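Local coordinates for protein probable fumarate reductase Ifc3 (Shewanella frigidimarina, PDB 1QO8) that reduces fumarate to succinate, using one FAD and four covalently bound c-type hemes per subunit, at residues Thr66-Tyr78 with Lys88-Ser100. Numbering follows the deposited sequence.
Sequences TSCHKGHEEPKFY and KPMPFSDAKKKKS. With HEM (protoporphyrin IX containing Fe), chain F.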
loop_
_atom_site.group_PDB
_atom_site.type_symbol
_atom_site.label_atom_id
_atom_site.label_comp_id
_atom_site.label_asym_id
_atom_site.label_seq_id
_atom_site.Cartn_x
_atom_site.Cartn_y
_atom_site.Cartn_z
ATOM N N THR A 66 8.039 31.907 -20.204
ATOM C CA THR A 66 6.718 31.803 -19.666
ATOM C C THR A 66 6.610 30.677 -18.621
ATOM O O THR A 66 5.518 30.519 -18.054
ATOM C CB THR A 66 5.712 31.517 -20.857
ATOM O OG1 THR A 66 6.077 30.255 -21.396
ATOM C CG2 THR A 66 5.956 32.604 -21.962
ATOM N N SER A 67 7.709 30.061 -18.143
ATOM C CA SER A 67 7.725 29.445 -16.814
ATOM C C SER A 67 7.299 30.436 -15.768
ATOM O O SER A 67 6.603 30.131 -14.769
ATOM C CB SER A 67 9.088 28.852 -16.351
ATOM O OG SER A 67 9.442 27.858 -17.292
ATOM N N CYS A 68 7.831 31.671 -15.938
ATOM C CA CYS A 68 7.424 32.706 -15.042
ATOM C C CYS A 68 6.573 33.848 -15.652
ATOM O O CYS A 68 5.717 34.361 -14.923
ATOM C CB CYS A 68 8.722 33.417 -14.488
ATOM S SG CYS A 68 9.851 32.147 -13.721
ATOM N N HIS A 69 7.125 34.516 -16.698
ATOM C CA HIS A 69 6.395 35.690 -17.185
ATOM C C HIS A 69 5.086 35.158 -17.824
ATOM O O HIS A 69 5.246 34.212 -18.564
ATOM C CB HIS A 69 7.150 36.421 -18.296
ATOM C CG HIS A 69 8.340 37.095 -17.606
ATOM N ND1 HIS A 69 8.087 38.219 -16.855
ATOM C CD2 HIS A 69 9.643 36.858 -17.573
ATOM C CE1 HIS A 69 9.220 38.711 -16.416
ATOM N NE2 HIS A 69 10.179 37.919 -16.817
ATOM N N LYS A 70 3.918 35.717 -17.561
ATOM C CA LYS A 70 2.741 35.164 -18.267
ATOM C C LYS A 70 2.164 36.142 -19.265
ATOM O O LYS A 70 2.008 37.357 -19.006
ATOM C CB LYS A 70 1.717 34.798 -17.166
ATOM C CG LYS A 70 2.077 33.557 -16.348
ATOM C CD LYS A 70 2.140 32.229 -17.064
ATOM C CE LYS A 70 2.965 31.164 -16.300
ATOM N NZ LYS A 70 2.961 29.829 -17.003
ATOM N N GLY A 71 1.598 35.641 -20.360
ATOM C CA GLY A 71 0.854 36.464 -21.313
ATOM C C GLY A 71 -0.309 37.197 -20.708
ATOM O O GLY A 71 -0.584 38.380 -20.976
ATOM N N HIS A 72 -1.173 36.451 -19.990
ATOM C CA HIS A 72 -2.566 36.875 -19.811
ATOM C C HIS A 72 -2.911 36.574 -18.338
ATOM O O HIS A 72 -4.062 36.417 -17.986
ATOM C CB HIS A 72 -3.484 36.108 -20.839
ATOM C CG HIS A 72 -3.077 36.481 -22.267
ATOM N ND1 HIS A 72 -3.239 37.806 -22.630
ATOM C CD2 HIS A 72 -2.538 35.897 -23.324
ATOM C CE1 HIS A 72 -2.712 37.966 -23.821
ATOM N NE2 HIS A 72 -2.334 36.838 -24.364
ATOM N N GLU A 73 -1.944 36.533 -17.415
ATOM C CA GLU A 73 -2.221 36.294 -16.001
ATOM C C GLU A 73 -1.062 36.646 -15.067
ATOM O O GLU A 73 0.043 36.966 -15.469
ATOM C CB GLU A 73 -2.660 34.840 -15.713
ATOM C CG GLU A 73 -1.553 33.840 -15.799
ATOM C CD GLU A 73 -1.908 32.375 -15.720
ATOM O OE1 GLU A 73 -2.515 31.810 -16.635
ATOM O OE2 GLU A 73 -1.542 31.599 -14.833
ATOM N N GLU A 74 -1.416 36.665 -13.772
ATOM C CA GLU A 74 -0.414 36.996 -12.739
ATOM C C GLU A 74 0.851 36.231 -12.971
ATOM O O GLU A 74 0.831 35.023 -13.232
ATOM C CB GLU A 74 -1.004 36.651 -11.348
ATOM C CG GLU A 74 -0.017 36.866 -10.169
ATOM C CD GLU A 74 -0.812 36.456 -8.911
ATOM O OE1 GLU A 74 -1.388 35.358 -8.827
ATOM O OE2 GLU A 74 -1.044 37.332 -8.098
ATOM N N PRO A 75 2.001 36.901 -13.092
ATOM C CA PRO A 75 3.265 36.185 -13.219
ATOM C C PRO A 75 3.591 35.236 -12.043
ATOM O O PRO A 75 3.036 35.369 -10.948
ATOM C CB PRO A 75 4.216 37.369 -13.378
ATOM C CG PRO A 75 3.662 38.465 -12.589
ATOM C CD PRO A 75 2.181 38.261 -12.508
ATOM N N LYS A 76 4.335 34.172 -12.274
ATOM C CA LYS A 76 4.883 33.234 -11.315
ATOM C C LYS A 76 6.407 33.502 -11.168
ATOM O O LYS A 76 7.148 33.355 -12.117
ATOM C CB LYS A 76 4.811 31.747 -11.710
ATOM C CG LYS A 76 3.306 31.416 -11.559
ATOM C CD LYS A 76 2.985 29.941 -11.887
ATOM C CE LYS A 76 1.517 29.887 -12.338
ATOM N NZ LYS A 76 1.369 29.233 -13.656
ATOM N N PHE A 77 6.779 33.845 -9.938
ATOM C CA PHE A 77 8.238 33.798 -9.653
ATOM C C PHE A 77 8.554 32.378 -9.357
ATOM O O PHE A 77 8.478 31.979 -8.142
ATOM C CB PHE A 77 8.482 34.742 -8.444
ATOM C CG PHE A 77 9.950 34.810 -8.076
ATOM C CD1 PHE A 77 10.918 35.025 -9.057
ATOM C CD2 PHE A 77 10.273 34.763 -6.718
ATOM C CE1 PHE A 77 12.254 35.163 -8.671
ATOM C CE2 PHE A 77 11.606 34.966 -6.359
ATOM C CZ PHE A 77 12.557 35.137 -7.321
ATOM N N TYR A 78 9.031 31.581 -10.300
ATOM C CA TYR A 78 8.893 30.140 -10.095
ATOM C C TYR A 78 9.888 29.682 -8.987
ATOM O O TYR A 78 9.750 28.582 -8.456
ATOM C CB TYR A 78 9.268 29.324 -11.329
ATOM C CG TYR A 78 8.561 27.976 -11.399
ATOM C CD1 TYR A 78 7.296 27.844 -11.994
ATOM C CD2 TYR A 78 9.160 26.833 -10.930
ATOM C CE1 TYR A 78 6.623 26.599 -12.059
ATOM C CE2 TYR A 78 8.536 25.593 -11.010
ATOM C CZ TYR A 78 7.285 25.489 -11.613
ATOM O OH TYR A 78 6.729 24.244 -11.694
ATOM N N LYS A 88 10.635 42.258 -5.084
ATOM C CA LYS A 88 9.556 43.209 -5.430
ATOM C C LYS A 88 8.715 42.520 -6.504
ATOM O O LYS A 88 9.185 41.561 -7.089
ATOM C CB LYS A 88 10.048 44.561 -5.919
ATOM C CG LYS A 88 10.911 44.381 -7.146
ATOM C CD LYS A 88 11.650 45.643 -7.595
ATOM C CE LYS A 88 12.003 45.435 -9.070
ATOM N NZ LYS A 88 13.106 46.333 -9.491
ATOM N N PRO A 89 7.447 42.844 -6.490
ATOM C CA PRO A 89 6.493 42.360 -7.529
ATOM C C PRO A 89 7.107 42.404 -8.906
ATOM O O PRO A 89 7.838 43.310 -9.312
ATOM C CB PRO A 89 5.267 43.251 -7.343
ATOM C CG PRO A 89 5.377 43.690 -5.899
ATOM C CD PRO A 89 6.849 43.946 -5.669
ATOM N N MET A 90 7.055 41.301 -9.634
ATOM C CA MET A 90 7.448 41.122 -10.987
ATOM C C MET A 90 6.732 42.118 -11.957
ATOM O O MET A 90 5.710 42.666 -11.613
ATOM C CB MET A 90 7.053 39.718 -11.422
ATOM C CG MET A 90 8.156 38.724 -11.081
ATOM S SD MET A 90 7.774 37.075 -11.575
ATOM C CE MET A 90 8.056 37.080 -13.352
ATOM N N PRO A 91 7.341 42.399 -13.078
ATOM C CA PRO A 91 6.590 43.197 -14.107
ATOM C C PRO A 91 5.205 42.576 -14.287
ATOM O O PRO A 91 5.008 41.354 -14.280
ATOM C CB PRO A 91 7.448 43.001 -15.354
ATOM C CG PRO A 91 8.810 42.589 -14.854
ATOM C CD PRO A 91 8.551 41.750 -13.602
ATOM N N PHE A 92 4.152 43.346 -14.524
ATOM C CA PHE A 92 2.817 42.914 -14.862
ATOM C C PHE A 92 2.120 42.166 -13.719
ATOM O O PHE A 92 1.338 41.206 -13.897
ATOM C CB PHE A 92 2.833 42.095 -16.150
ATOM C CG PHE A 92 3.478 42.781 -17.331
ATOM C CD1 PHE A 92 2.791 43.791 -17.992
ATOM C CD2 PHE A 92 4.788 42.451 -17.720
ATOM C CE1 PHE A 92 3.382 44.435 -19.096
ATOM C CE2 PHE A 92 5.363 43.131 -18.787
ATOM C CZ PHE A 92 4.657 44.093 -19.533
ATOM N N SER A 93 2.319 42.622 -12.466
ATOM C CA SER A 93 1.881 41.756 -11.363
ATOM C C SER A 93 0.413 41.986 -11.017
ATOM O O SER A 93 -0.237 41.204 -10.260
ATOM C CB SER A 93 2.804 41.925 -10.159
ATOM O OG SER A 93 2.378 43.165 -9.595
ATOM N N ASP A 94 -0.214 43.013 -11.626
ATOM C CA ASP A 94 -1.639 43.161 -11.402
ATOM C C ASP A 94 -2.476 42.391 -12.423
ATOM O O ASP A 94 -3.692 42.403 -12.150
ATOM C CB ASP A 94 -2.111 44.616 -11.327
ATOM C CG ASP A 94 -1.609 45.426 -12.505
ATOM O OD1 ASP A 94 -0.946 44.846 -13.404
ATOM O OD2 ASP A 94 -1.825 46.668 -12.529
ATOM N N ALA A 95 -1.945 41.686 -13.402
ATOM C CA ALA A 95 -2.756 40.785 -14.184
ATOM C C ALA A 95 -3.537 39.835 -13.301
ATOM O O ALA A 95 -3.129 39.419 -12.207
ATOM C CB ALA A 95 -2.021 39.999 -15.230
ATOM N N LYS A 96 -4.696 39.464 -13.738
ATOM C CA LYS A 96 -5.637 38.493 -13.263
ATOM C C LYS A 96 -5.074 37.151 -12.800
ATOM O O LYS A 96 -4.445 36.322 -13.484
ATOM C CB LYS A 96 -6.589 38.292 -14.475
ATOM C CG LYS A 96 -7.686 37.262 -14.403
ATOM C CD LYS A 96 -8.575 37.272 -15.676
ATOM C CE LYS A 96 -9.555 38.421 -15.722
ATOM N NZ LYS A 96 -10.443 38.412 -16.971
ATOM N N LYS A 97 -5.408 36.816 -11.577
ATOM C CA LYS A 97 -5.131 35.569 -10.905
ATOM C C LYS A 97 -5.961 34.472 -11.558
ATOM O O LYS A 97 -7.162 34.680 -11.720
ATOM C CB LYS A 97 -5.505 35.622 -9.410
ATOM C CG LYS A 97 -4.753 36.718 -8.658
ATOM C CD LYS A 97 -4.834 36.498 -7.145
ATOM C CE LYS A 97 -5.935 37.298 -6.486
ATOM N NZ LYS A 97 -6.481 36.628 -5.232
ATOM N N LYS A 98 -5.336 33.369 -11.944
ATOM C CA LYS A 98 -6.069 32.293 -12.600
ATOM C C LYS A 98 -5.628 31.019 -11.880
ATOM O O LYS A 98 -4.532 30.986 -11.325
ATOM C CB LYS A 98 -5.808 32.092 -14.102
ATOM C CG LYS A 98 -6.088 33.322 -14.964
ATOM C CD LYS A 98 -5.982 32.992 -16.446
ATOM C CE LYS A 98 -6.192 34.255 -17.339
ATOM N NZ LYS A 98 -5.937 33.764 -18.762
ATOM N N LYS A 99 -6.453 30.003 -11.879
ATOM C CA LYS A 99 -6.089 28.729 -11.275
ATOM C C LYS A 99 -5.140 28.042 -12.237
ATOM O O LYS A 99 -5.242 28.290 -13.439
ATOM C CB LYS A 99 -7.378 27.896 -11.077
ATOM C CG LYS A 99 -8.198 28.533 -9.936
ATOM C CD LYS A 99 -9.594 27.940 -9.836
ATOM C CE LYS A 99 -10.710 28.857 -10.317
ATOM N NZ LYS A 99 -11.186 29.835 -9.284
ATOM N N SER A 100 -4.210 27.276 -11.698
ATOM C CA SER A 100 -3.405 26.398 -12.515
ATOM C C SER A 100 -4.250 25.762 -13.616
ATOM O O SER A 100 -5.340 25.246 -13.411
ATOM C CB SER A 100 -2.782 25.251 -11.704
ATOM O OG SER A 100 -2.043 24.428 -12.636
HETATM C CHA HEM F . -2.041 32.475 -24.426
HETATM C CHB HEM F . -4.785 35.601 -27.002
HETATM C CHC HEM F . -1.144 38.780 -27.302
HETATM C CHD HEM F . 1.574 35.708 -24.710
HETATM C C1A HEM F . -3.066 33.066 -25.151
HETATM C C2A HEM F . -4.313 32.384 -25.449
HETATM C C3A HEM F . -5.048 33.267 -26.123
HETATM C C4A HEM F . -4.314 34.491 -26.273
HETATM C CMA HEM F . -6.474 33.122 -26.681
HETATM C CAA HEM F . -4.682 30.931 -25.048
HETATM C CBA HEM F . -5.081 30.470 -23.676
HETATM C CGA HEM F . -5.711 29.136 -23.343
HETATM O O1A HEM F . -6.692 29.224 -22.502
HETATM O O2A HEM F . -5.318 28.016 -23.802
HETATM C C1B HEM F . -4.083 36.764 -27.204
HETATM C C2B HEM F . -4.613 38.024 -27.722
HETATM C C3B HEM F . -3.623 38.923 -27.760
HETATM C C4B HEM F . -2.426 38.232 -27.334
HETATM C CMB HEM F . -6.105 38.238 -28.065
HETATM C CAB HEM F . -3.679 40.412 -28.106
HETATM C CBB HEM F . -4.596 41.372 -27.846
HETATM C C1C HEM F . -0.059 38.189 -26.672
HETATM C C2C HEM F . 1.278 38.738 -26.579
HETATM C C3C HEM F . 1.984 37.924 -25.848
HETATM C C4C HEM F . 1.172 36.800 -25.468
HETATM C CMC HEM F . 1.706 40.075 -27.236
HETATM C CAC HEM F . 3.440 38.030 -25.285
HETATM C CBC HEM F . 3.878 39.210 -24.778
HETATM C C1D HEM F . 0.859 34.583 -24.364
HETATM C C2D HEM F . 1.308 33.455 -23.590
HETATM C C3D HEM F . 0.304 32.602 -23.505
HETATM C C4D HEM F . -0.835 33.137 -24.263
HETATM C CMD HEM F . 2.742 33.389 -22.982
HETATM C CAD HEM F . 0.160 31.256 -22.742
HETATM C CBD HEM F . -0.627 31.563 -21.424
HETATM C CGD HEM F . -0.129 32.749 -20.620
HETATM O O1D HEM F . 1.124 32.804 -20.428
HETATM O O2D HEM F . -0.914 33.620 -20.179
HETATM N NA HEM F . -3.052 34.331 -25.733
HETATM N NB HEM F . -2.757 36.946 -26.964
HETATM N NC HEM F . -0.091 36.967 -26.012
HETATM N ND HEM F . -0.432 34.351 -24.754
HETATM FE FE HEM F . -1.573 35.697 -25.801
HETATM O O HOH W 1 6.089 39.378 -15.707
HETATM O O HOH W 2 1.509 39.018 -15.637
HETATM O O HOH W 3 -3.229 32.979 -18.982
#
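Met90 reaches into the loop 66-78 and lays its methyl CE over one face of the His69 imidazole, a CH-pi contact 3.9 Å from the ring centroid and nearer the ND1–CE1 side of the ring than its middle. A bend at its last torsion (chi3 77°) turns CE toward this ring, while SD stays beside CB of Phe77. Further back along the same side chain, Met90 CB packs on Pro75 CG at 3.8 Å, the two side chains running past one another head to tail. The His69 ring is held at its edge as well: a water lying in its plane accepts from ND1 at 2.6 Å and donates to Pro91 O. With ND1 engaged in this way and NE2 on a heme iron shared with His56, both ring nitrogens are used.

Farther along, Ala95, the last residue of the type I turn that starts at Phe92, presses its CB on the backbone of Glu73, and the direct hydrogen bond across the contact follows: Glu74 N to Lys96 O, 3.1 Å and fairly straight at 163°. The Glu74 side chain, extended with CG anti to N, runs beside Lys97 and lays its carboxylate along that lysine's CG, the charged ends remaining apart. With an alanine in place of Glu74, the Lys97 methylenes would probably lose this neighbour and their chain would be freer to swing. Lys98 crosses Glu73, and a water joins them, accepting from Lys98 NZ at 2.8 Å and donating to Glu73 OE1 and to propionate O2D of a different heme, which also receives His72 N.

His72 binds the iron of this second heme through NE2 at 2.0 Å, opposite His19, while Asp4 holds ND1. Cys68 and His69 finish a CxxCH heme-attachment motif, and bis-histidine ligation of closely packed hemes is characteristic of the tetraheme cytochrome c3-type domain of this flavocytochrome.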